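Local coordinates for protein 7beta-hydroxysteroid dehydrogenase (Collinsella aerofaciens, PDB 5FYD) that reduces the 7-oxo group of 7-oxolithocholate with NADPH to give ursodeoxycholate, as a homodimeric short-chain dehydrogenase/reductase, at residues A[248-251]-A[252-256]. Numbering follows the deposited sequence.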
ATOM      1  N   HIS A 248     -14.786   3.082 -26.459  1.00 18.39           N
ATOM      2  CA  HIS A 248     -14.436   1.686 -26.248  1.00 18.94           C
ATOM      3  C   HIS A 248     -15.646   0.931 -25.777  1.00 17.48           C
ATOM      4  O   HIS A 248     -16.579   1.515 -25.231  1.00 15.98           O
ATOM      5  CB  HIS A 248     -13.319   1.564 -25.204  1.00 20.42           C
ATOM      6  CG  HIS A 248     -12.059   2.250 -25.609  1.00 23.39           C
ATOM      7  ND1 HIS A 248     -11.080   1.623 -26.346  1.00 25.99           N
ATOM      8  CD2 HIS A 248     -11.636   3.525 -25.426  1.00 24.91           C
ATOM      9  CE1 HIS A 248     -10.089   2.469 -26.570  1.00 26.52           C
ATOM     10  NE2 HIS A 248     -10.408   3.633 -26.035  1.00 26.91           N
ATOM     11  N   THR A 249     -15.631  -0.373 -25.979  1.00 16.59           N
ATOM     12  CA  THR A 249     -16.697  -1.210 -25.460  1.00 15.96           C
ATOM     13  C   THR A 249     -16.480  -1.353 -23.960  1.00 15.32           C
ATOM     14  O   THR A 249     -15.391  -1.096 -23.442  1.00 14.17           O
ATOM     15  CB  THR A 249     -16.685  -2.610 -26.087  1.00 15.70           C
ATOM     16  OG1 THR A 249     -15.455  -3.264 -25.751  1.00 15.28           O
ATOM     17  CG2 THR A 249     -16.854  -2.509 -27.607  1.00 17.15           C
ATOM     18  N   GLU A 250     -17.522  -1.799 -23.272  1.00 14.54           N
ATOM     19  CA  GLU A 250     -17.395  -2.128 -21.858  1.00 14.46           C
ATOM     20  C   GLU A 250     -16.325  -3.187 -21.640  1.00 14.12           C
ATOM     21  O   GLU A 250     -15.521  -3.071 -20.718  1.00 13.09           O
ATOM     22  CB  GLU A 250     -18.741  -2.592 -21.292  1.00 14.66           C
ATOM     23  CG  GLU A 250     -18.763  -2.843 -19.794  1.00 14.65           C
ATOM     24  CD  GLU A 250     -18.730  -1.607 -18.911  1.00 15.55           C
ATOM     25  OE1 GLU A 250     -18.433  -0.498 -19.412  1.00 16.45           O
ATOM     26  OE2 GLU A 250     -19.016  -1.756 -17.677  1.00 15.35           O
ATOM     27  N   ASP A 251     -16.330  -4.223 -22.477  1.00 14.04           N
ATOM     28  CA  ASP A 251     -15.337  -5.288 -22.370  1.00 14.90           C
ATOM     29  C   ASP A 251     -13.894  -4.791 -22.466  1.00 15.32           C
ATOM     30  O   ASP A 251     -13.020  -5.268 -21.736  1.00 14.79           O
ATOM     31  CB  ASP A 251     -15.592  -6.350 -23.442  1.00 15.21           C
ATOM     32  CG  ASP A 251     -16.748  -7.271 -23.102  1.00 16.01           C
ATOM     33  OD1 ASP A 251     -17.502  -7.031 -22.136  1.00 16.84           O
ATOM     34  OD2 ASP A 251     -16.902  -8.273 -23.829  1.00 16.47           O
ATOM     35  N   GLU A 252     -13.635  -3.830 -23.360  1.00 15.73           N
ATOM     36  CA  GLU A 252     -12.287  -3.290 -23.483  1.00 16.59           C
ATOM     37  C   GLU A 252     -11.816  -2.645 -22.195  1.00 15.11           C
ATOM     38  O   GLU A 252     -10.664  -2.758 -21.822  1.00 13.94           O
ATOM     39  CB  GLU A 252     -12.219  -2.245 -24.603  1.00 18.46           C
ATOM     40  CG  GLU A 252     -12.187  -2.801 -26.016  1.00 21.12           C
ATOM     41  CD  GLU A 252     -12.177  -1.634 -26.978  1.00 24.57           C
ATOM     42  OE1 GLU A 252     -11.095  -1.048 -27.180  1.00 32.97           O
ATOM     43  OE2 GLU A 252     -13.233  -1.194 -27.403  1.00 23.31           O
ATOM     44  N   TYR A 253     -12.726  -1.940 -21.530  1.00 15.22           N
ATOM     45  CA  TYR A 253     -12.420  -1.233 -20.290  1.00 14.49           C
ATOM     46  C   TYR A 253     -12.135  -2.240 -19.174  1.00 14.50           C
ATOM     47  O   TYR A 253     -11.152  -2.109 -18.440  1.00 15.45           O
ATOM     48  CB  TYR A 253     -13.594  -0.330 -19.926  1.00 14.53           C
ATOM     49  CG  TYR A 253     -13.329   0.795 -18.947  1.00 15.31           C
ATOM     50  CD1 TYR A 253     -12.053   1.072 -18.425  1.00 16.09           C
ATOM     51  CD2 TYR A 253     -14.374   1.607 -18.563  1.00 16.41           C
ATOM     52  CE1 TYR A 253     -11.868   2.131 -17.551  1.00 16.86           C
ATOM     53  CE2 TYR A 253     -14.196   2.652 -17.690  1.00 17.07           C
ATOM     54  CZ  TYR A 253     -12.952   2.920 -17.195  1.00 17.42           C
ATOM     55  OH  TYR A 253     -12.824   4.003 -16.338  1.00 21.25           O
ATOM     56  N   ILE A 254     -12.974  -3.259 -19.074  1.00 14.82           N
ATOM     57  CA  ILE A 254     -12.785  -4.325 -18.073  1.00 14.45           C
ATOM     58  C   ILE A 254     -11.440  -5.013 -18.302  1.00 15.37           C
ATOM     59  O   ILE A 254     -10.648  -5.203 -17.371  1.00 15.10           O
ATOM     60  CB  ILE A 254     -13.913  -5.386 -18.168  1.00 14.31           C
ATOM     61  CG1 ILE A 254     -15.260  -4.747 -17.804  1.00 13.82           C
ATOM     62  CG2 ILE A 254     -13.613  -6.607 -17.290  1.00 14.26           C
ATOM     63  CD1 ILE A 254     -16.442  -5.566 -18.283  1.00 13.97           C
ATOM     64  N   ARG A 255     -11.209  -5.394 -19.553  1.00 17.04           N
ATOM     65  CA  ARG A 255     -10.003  -6.138 -19.926  1.00 18.19           C
ATOM     66  C   ARG A 255      -8.747  -5.337 -19.668  1.00 18.80           C
ATOM     67  O   ARG A 255      -7.759  -5.900 -19.257  1.00 18.83           O
ATOM     68  CB  ARG A 255     -10.057  -6.604 -21.387  1.00 19.40           C
ATOM     69  CG  ARG A 255     -10.972  -7.804 -21.563  1.00 20.73           C
ATOM     70  CD  ARG A 255     -10.935  -8.368 -22.980  1.00 22.42           C
ATOM     71  NE  ARG A 255     -11.927  -9.438 -23.109  1.00 23.44           N
ATOM     72  CZ  ARG A 255     -12.923  -9.508 -23.989  1.00 25.08           C
ATOM     73  NH1 ARG A 255     -13.114  -8.588 -24.924  1.00 26.95           N
ATOM     74  NH2 ARG A 255     -13.744 -10.549 -23.934  1.00 26.52           N
ATOM     75  N   TYR A 256      -8.820  -4.029 -19.892  1.00 19.37           N
ATOM     76  CA  TYR A 256      -7.713  -3.127 -19.592  1.00 20.53           C
ATOM     77  C   TYR A 256      -7.382  -3.163 -18.111  1.00 20.42           C
ATOM     78  O   TYR A 256      -6.218  -3.337 -17.735  1.00 19.20           O
ATOM     79  CB  TYR A 256      -8.062  -1.720 -20.027  1.00 21.66           C
ATOM     80  CG  TYR A 256      -6.945  -0.746 -19.908  1.00 24.41           C
ATOM     81  CD1 TYR A 256      -5.900  -0.763 -20.832  1.00 27.31           C
ATOM     82  CD2 TYR A 256      -6.945   0.236 -18.920  1.00 27.30           C
ATOM     83  CE1 TYR A 256      -4.865   0.156 -20.756  1.00 30.44           C
ATOM     84  CE2 TYR A 256      -5.909   1.167 -18.845  1.00 29.73           C
ATOM     85  CZ  TYR A 256      -4.881   1.113 -19.763  1.00 29.88           C
ATOM     86  OH  TYR A 256      -3.852   2.018 -19.715  1.00 36.96           O
TER
HETATM   87  O   HOH W   1     -15.685  -8.536 -26.115  1.00 29.63           O
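T249 and E252 join the two halves of one continuous stretch at the start of helix 250-258, with T249 as the N-cap. The first turn is set by backbone bonds from I254 N to E250 O (3.0 Å) and from R255 N to D251 O (2.8 Å); that from Y253 N to T249 O is weak. A capping box closes the helix start: T249 OG1, placed between its own backbone N and carbonyl carbon (chi1 62°), accepts from E252 N at 3.1 Å, and T249 N returns a bond to E252 OE2 at 2.9 Å. E252 OE1 takes an almost straight 2.8 Å bond from H248 ND1 and lies in the imidazole plane, against which the carboxylate is turned by 63°. Both donors stand well out of the carboxylate plane and together fix its rotation. Replacing E252 by an alanine removes both oxygens and would probably leave T249 N and H248 ND1 without these acceptors and the imidazole freer to turn. R255, one turn after D251, lays a face of its guanidinium over D251 CB; the long D251 OD2–R255 NH2 salt bridge (3.9 Å) is purely electrostatic, and a water bridges D251 OD2 to R255 NH1. I254 CD1 touches E250 CG, the side chains running at a slant. H248, Y253 and Y256 meet W244 of helix 235-247, Y253 as a ring stack and with its side chain about 6 Å from that of the NADP(+)-binding S240. Y253 also touches I147 and S148, so this C-terminal helix, within the region required for activity, lies against helices 235-247 and 145-148.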